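Local coordinates for protein peptide chain release factor subunit 1 (Aeropyrum pernix, PDB 3AGK) that probably directs the termination of protein synthesis on the ribosome in response to the stop codons UAA, UAG and UGA, at residues 221-226 and 251-256; 320-325 and 354-359. All blocks are in the same frame, centred on the assembly; numbering follows the deposited sequence.

Contact 1 (221-226 and 251-256)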
loop_
_atom_site.group_PDB
_atom_site.type_symbol
_atom_site.label_atom_id
_atom_site.label_comp_id
_atom_site.label_asym_id
_atom_site.label_seq_id
_atom_site.Cartn_x
_atom_site.Cartn_y
_atom_site.Cartn_z
ATOM N N GLY A 221 11.212 9.344 1.818
ATOM C CA GLY A 221 12.363 9.264 2.694
ATOM C C GLY A 221 12.793 7.854 3.007
ATOM O O GLY A 221 12.067 6.900 2.719
ATOM N N VAL A 222 13.973 7.729 3.614
ATOM C CA VAL A 222 14.481 6.428 4.044
ATOM C C VAL A 222 15.065 6.565 5.425
ATOM O O VAL A 222 15.857 7.468 5.691
ATOM C CB VAL A 222 15.564 5.885 3.087
ATOM C CG1 VAL A 222 16.129 4.530 3.594
ATOM C CG2 VAL A 222 14.991 5.759 1.670
ATOM N N ILE A 223 14.643 5.694 6.324
ATOM C CA ILE A 223 15.239 5.656 7.645
ATOM C C ILE A 223 16.263 4.536 7.648
ATOM O O ILE A 223 15.964 3.399 7.238
ATOM C CB ILE A 223 14.181 5.371 8.720
ATOM C CG1 ILE A 223 13.196 6.542 8.827
ATOM C CG2 ILE A 223 14.851 5.114 10.071
ATOM C CD1 ILE A 223 11.930 6.197 9.603
ATOM N N VAL A 224 17.474 4.843 8.086
ATOM C CA VAL A 224 18.436 3.770 8.325
ATOM C C VAL A 224 18.587 3.615 9.841
ATOM O O VAL A 224 18.842 4.586 10.543
ATOM C CB VAL A 224 19.819 4.004 7.626
ATOM C CG1 VAL A 224 20.808 2.871 7.975
ATOM C CG2 VAL A 224 19.640 4.115 6.131
ATOM N N ALA A 225 18.393 2.393 10.331
ATOM C CA ALA A 225 18.458 2.095 11.762
ATOM C C ALA A 225 19.292 0.846 12.009
ATOM O O ALA A 225 19.679 0.159 11.080
ATOM C CB ALA A 225 17.067 1.886 12.324
ATOM N N GLY A 226 19.530 0.547 13.274
ATOM C CA GLY A 226 20.237 -0.664 13.627
ATOM C C GLY A 226 20.963 -0.484 14.940
ATOM O O GLY A 226 21.073 0.635 15.458
ATOM N N GLU A 251 19.019 11.731 10.623
ATOM C CA GLU A 251 19.524 11.088 11.830
ATOM C C GLU A 251 19.388 9.572 11.738
ATOM O O GLU A 251 18.337 9.053 11.357
ATOM C CB GLU A 251 18.742 11.602 13.047
ATOM C CG GLU A 251 19.488 11.548 14.368
ATOM C CD GLU A 251 20.114 12.881 14.751
ATOM O OE1 GLU A 251 20.550 13.625 13.845
ATOM O OE2 GLU A 251 20.177 13.179 15.965
ATOM N N LEU A 252 20.456 8.868 12.091
ATOM C CA LEU A 252 20.439 7.418 12.133
ATOM C C LEU A 252 19.750 6.998 13.413
ATOM O O LEU A 252 19.933 7.637 14.444
ATOM C CB LEU A 252 21.868 6.874 12.121
ATOM C CG LEU A 252 22.706 7.220 10.890
ATOM C CD1 LEU A 252 24.042 6.524 10.949
ATOM C CD2 LEU A 252 21.976 6.838 9.615
ATOM N N VAL A 253 18.989 5.908 13.363
ATOM C CA VAL A 253 18.180 5.510 14.517
ATOM C C VAL A 253 18.684 4.242 15.186
ATOM O O VAL A 253 18.832 3.218 14.528
ATOM C CB VAL A 253 16.708 5.284 14.105
ATOM C CG1 VAL A 253 15.897 4.760 15.276
ATOM C CG2 VAL A 253 16.110 6.571 13.526
ATOM N N ASP A 254 18.939 4.320 16.493
ATOM C CA ASP A 254 19.384 3.171 17.277
ATOM C C ASP A 254 18.224 2.266 17.608
ATOM O O ASP A 254 17.250 2.672 18.234
ATOM C CB ASP A 254 20.083 3.619 18.559
ATOM C CG ASP A 254 21.315 4.441 18.274
ATOM O OD1 ASP A 254 22.336 3.836 17.860
ATOM O OD2 ASP A 254 21.252 5.684 18.430
ATOM N N VAL A 255 18.339 1.025 17.180
ATOM C CA VAL A 255 17.273 0.063 17.324
ATOM C C VAL A 255 17.939 -1.268 17.628
ATOM O O VAL A 255 19.017 -1.555 17.119
ATOM C CB VAL A 255 16.484 0.018 16.009
ATOM C CG1 VAL A 255 16.056 -1.357 15.661
ATOM C CG2 VAL A 255 15.318 0.993 16.060
ATOM N N ALA A 256 17.298 -2.074 18.460
ATOM C CA ALA A 256 17.880 -3.311 18.944
ATOM C C ALA A 256 17.499 -4.539 18.124
ATOM O O ALA A 256 18.228 -5.529 18.113
ATOM C CB ALA A 256 17.502 -3.530 20.420
HETATM O O HOH W 1 18.026 7.580 8.934
#
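A parallel beta-alpha-beta crossover is closed here: strand 219-226 leads through helices 230-236 and 242-245 to the short strand 253-254, which returns alongside it as the last strand of the sheet. Two backbone bonds fix the pairing. V253 N gives its hydrogen to V224 O at 3.1 Å, nearly straight (167°) and in the plane of that carbonyl, while V253 O accepts from G226 N at 3.0 Å, almost along its own C=O axis but with a more bent N-H (145°). Further on, V255 N reaches G226 O only weakly. Before the strand, a water bridges instead, taking the V224 N-H and lying within hydrogen-bonding distance of E251 O. In the mixed sheet of eRF1 domain 2, the two faces are filled differently. A225 CB meets V253 CB at 3.9 Å beneath helix 259-269, where A266 rests on A225, so a methyl suits the tight spacing; V253 CG2, beside its own backbone N, crosses obliquely to I223 CG2 at 4.0 Å. On the other face, L252 swings CD2 to within 4.1 Å of V224 CB, both apolar chains lying against helix 230-236. That helix also supplies K231, whose NZ bonds G226 O and pairs with D254 OD1, an acid suited to the exposed edge. G226 adopts phi 152°, at which a CB would jam against A225 O.

Contact 2 (320-325 and 354-359); sequences LIHESR and WFLKTF
H322 ND1 is gripped by one clear hydrogen bond, from S324 N at 3.2 Å, almost straight (164°) and near the ring plane; S324 OG lies 3.0 Å from H322 ND1. Both come from the type I turn H322-R325, closed by R325 N to H322 O, so the turn helps hold the imidazole that ends strand 316-322. With CG anti to the backbone N (chi1 -164°), the ring meets helix 352-359. L356 CB sits over one face in a CH-pi contact, 4.0 Å from the H322 ring centroid, and the leucine crosses the ring nearly perpendicularly, sending CD2 to 3.7 Å from S324 OG. F355 presents its edge to the strand: CZ comes 3.3 Å from L320 O, where aromatic hydrogens suit a carbonyl, and 3.8 Å from L320 CB. An alanine for H322 removes the face under L356 and the acceptor of S324 N, and would probably loosen helix packing and turn alike. In this alpha/beta domain 3, F355 and L320 join the layer under helix 277-294, whereas I321 faces helix 328-335. Because ND1 accepts the S324 N-H, a neutral imidazole protonated at NE2 is likely, its polar edge serving the turn and its face the helix.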
loop_
_atom_site.group_PDB
_atom_site.type_symbol
_atom_site.label_atom_id
_atom_site.label_comp_id
_atom_site.label_asym_id
_atom_site.label_seq_id
_atom_site.Cartn_x
_atom_site.Cartn_y
_atom_site.Cartn_z
ATOM N N LEU A 320 -11.021 4.268 18.539
ATOM C CA LEU A 320 -10.147 3.302 17.875
ATOM C C LEU A 320 -11.011 2.288 17.161
ATOM O O LEU A 320 -11.823 1.608 17.800
ATOM C CB LEU A 320 -9.269 2.578 18.888
ATOM C CG LEU A 320 -8.198 3.386 19.605
ATOM C CD1 LEU A 320 -8.143 3.013 21.064
ATOM C CD2 LEU A 320 -6.875 3.123 18.946
ATOM N N ILE A 321 -10.848 2.192 15.842
ATOM C CA ILE A 321 -11.681 1.296 15.043
ATOM C C ILE A 321 -10.847 0.380 14.171
ATOM O O ILE A 321 -10.113 0.847 13.297
ATOM C CB ILE A 321 -12.635 2.073 14.121
ATOM C CG1 ILE A 321 -13.239 3.271 14.856
ATOM C CG2 ILE A 321 -13.728 1.142 13.570
ATOM C CD1 ILE A 321 -14.037 4.182 13.952
ATOM N N HIS A 322 -10.968 -0.923 14.406
ATOM C CA HIS A 322 -10.291 -1.921 13.576
ATOM C C HIS A 322 -10.814 -1.874 12.132
ATOM O O HIS A 322 -12.019 -1.868 11.894
ATOM C CB HIS A 322 -10.468 -3.328 14.177
ATOM C CG HIS A 322 -9.514 -4.349 13.630
ATOM N ND1 HIS A 322 -9.693 -4.958 12.405
ATOM C CD2 HIS A 322 -8.387 -4.888 14.158
ATOM C CE1 HIS A 322 -8.708 -5.815 12.196
ATOM N NE2 HIS A 322 -7.904 -5.790 13.247
ATOM N N GLU A 323 -9.899 -1.855 11.173
ATOM C CA GLU A 323 -10.264 -1.674 9.772
ATOM C C GLU A 323 -11.138 -2.793 9.175
ATOM O O GLU A 323 -11.770 -2.606 8.136
ATOM C CB GLU A 323 -9.002 -1.520 8.925
ATOM C CG GLU A 323 -8.231 -2.811 8.765
ATOM C CD GLU A 323 -7.039 -2.654 7.841
ATOM O OE1 GLU A 323 -6.077 -3.444 7.961
ATOM O OE2 GLU A 323 -7.062 -1.728 7.000
ATOM N N SER A 324 -11.180 -3.954 9.813
ATOM C CA SER A 324 -12.005 -5.042 9.280
ATOM C C SER A 324 -13.492 -4.930 9.652
ATOM O O SER A 324 -14.306 -5.755 9.235
ATOM C CB SER A 324 -11.445 -6.416 9.672
ATOM O OG SER A 324 -11.692 -6.710 11.038
ATOM N N ARG A 325 -13.850 -3.914 10.425
ATOM C CA ARG A 325 -15.253 -3.680 10.746
ATOM C C ARG A 325 -16.036 -3.148 9.553
ATOM O O ARG A 325 -15.682 -2.133 8.956
ATOM C CB ARG A 325 -15.399 -2.730 11.936
ATOM C CG ARG A 325 -15.208 -3.420 13.265
ATOM C CD ARG A 325 -15.411 -2.467 14.404
ATOM N NE ARG A 325 -16.188 -3.077 15.478
ATOM C CZ ARG A 325 -17.512 -3.099 15.512
ATOM N NH1 ARG A 325 -18.201 -2.552 14.531
ATOM N NH2 ARG A 325 -18.144 -3.662 16.525
ATOM N N TRP A 354 -5.579 -8.874 18.710
ATOM C CA TRP A 354 -6.011 -8.889 20.089
ATOM C C TRP A 354 -7.177 -7.906 20.297
ATOM O O TRP A 354 -8.199 -8.253 20.899
ATOM C CB TRP A 354 -4.838 -8.512 20.991
ATOM C CG TRP A 354 -5.284 -8.102 22.343
ATOM C CD1 TRP A 354 -5.624 -8.926 23.377
ATOM C CD2 TRP A 354 -5.474 -6.767 22.811
ATOM N NE1 TRP A 354 -6.005 -8.181 24.468
ATOM C CE2 TRP A 354 -5.921 -6.851 24.146
ATOM C CE3 TRP A 354 -5.303 -5.506 22.237
ATOM C CZ2 TRP A 354 -6.198 -5.718 24.915
ATOM C CZ3 TRP A 354 -5.564 -4.392 22.993
ATOM C CH2 TRP A 354 -6.018 -4.500 24.319
ATOM N N PHE A 355 -6.995 -6.685 19.790
ATOM C CA PHE A 355 -8.000 -5.631 19.826
ATOM C C PHE A 355 -9.326 -6.076 19.215
ATOM O O PHE A 355 -10.398 -5.843 19.784
ATOM C CB PHE A 355 -7.483 -4.385 19.096
ATOM C CG PHE A 355 -8.465 -3.226 19.077
ATOM C CD1 PHE A 355 -8.917 -2.657 20.262
ATOM C CD2 PHE A 355 -8.909 -2.688 17.873
ATOM C CE1 PHE A 355 -9.811 -1.586 20.238
ATOM C CE2 PHE A 355 -9.802 -1.624 17.845
ATOM C CZ PHE A 355 -10.256 -1.075 19.028
ATOM N N LEU A 356 -9.245 -6.708 18.050
ATOM C CA LEU A 356 -10.415 -7.230 17.367
ATOM C C LEU A 356 -11.053 -8.388 18.148
ATOM O O LEU A 356 -12.273 -8.524 18.189
ATOM C CB LEU A 356 -10.026 -7.722 15.964
ATOM C CG LEU A 356 -11.181 -8.293 15.142
ATOM C CD1 LEU A 356 -12.220 -7.191 14.917
ATOM C CD2 LEU A 356 -10.709 -8.890 13.816
ATOM N N LYS A 357 -10.226 -9.234 18.753
ATOM C CA LYS A 357 -10.754 -10.406 19.452
ATOM C C LYS A 357 -11.397 -9.999 20.768
ATOM O O LYS A 357 -12.469 -10.475 21.113
ATOM C CB LYS A 357 -9.672 -11.482 19.705
ATOM C CG LYS A 357 -10.193 -12.686 20.502
ATOM C CD LYS A 357 -9.104 -13.628 21.022
ATOM C CE LYS A 357 -9.752 -14.939 21.471
ATOM N NZ LYS A 357 -8.846 -15.875 22.183
ATOM N N THR A 358 -10.741 -9.121 21.510
ATOM C CA THR A 358 -11.220 -8.885 22.855
ATOM C C THR A 358 -12.222 -7.728 22.970
ATOM O O THR A 358 -12.986 -7.687 23.924
ATOM C CB THR A 358 -10.080 -8.873 23.935
ATOM O OG1 THR A 358 -9.809 -7.552 24.398
ATOM C CG2 THR A 358 -8.819 -9.521 23.407
ATOM N N PHE A 359 -12.248 -6.838 21.976
ATOM C CA PHE A 359 -13.146 -5.683 21.989
ATOM C C PHE A 359 -13.950 -5.522 20.701
ATOM O O PHE A 359 -14.542 -4.466 20.452
ATOM C CB PHE A 359 -12.354 -4.412 22.248
ATOM C CG PHE A 359 -11.716 -4.372 23.599
ATOM C CD1 PHE A 359 -10.353 -4.587 23.744
ATOM C CD2 PHE A 359 -12.481 -4.121 24.730
ATOM C CE1 PHE A 359 -9.751 -4.541 24.990
ATOM C CE2 PHE A 359 -11.897 -4.067 25.983
ATOM C CZ PHE A 359 -10.525 -4.283 26.115
#

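Contacts 1 and 2 belong to different domains, share no strand or helix, and lie with their centres about 30 Å apart and their nearest atoms about 20 Å apart. Both are largely buried, yet each keeps an exposed residue, D254 in 221-226/251-256 and S324 in 320-325/354-359. Contact 1 joins two neighbouring strands at the border of a sheet, so main-chain bonds set its register and small or branched apolar residues fill in above and below. Contact 2 lays a helix across an inner strand at a signed crossing angle of -99°; that strand's backbone pairs with its sheet neighbours, leaving ring and leucine surfaces to meet the helix.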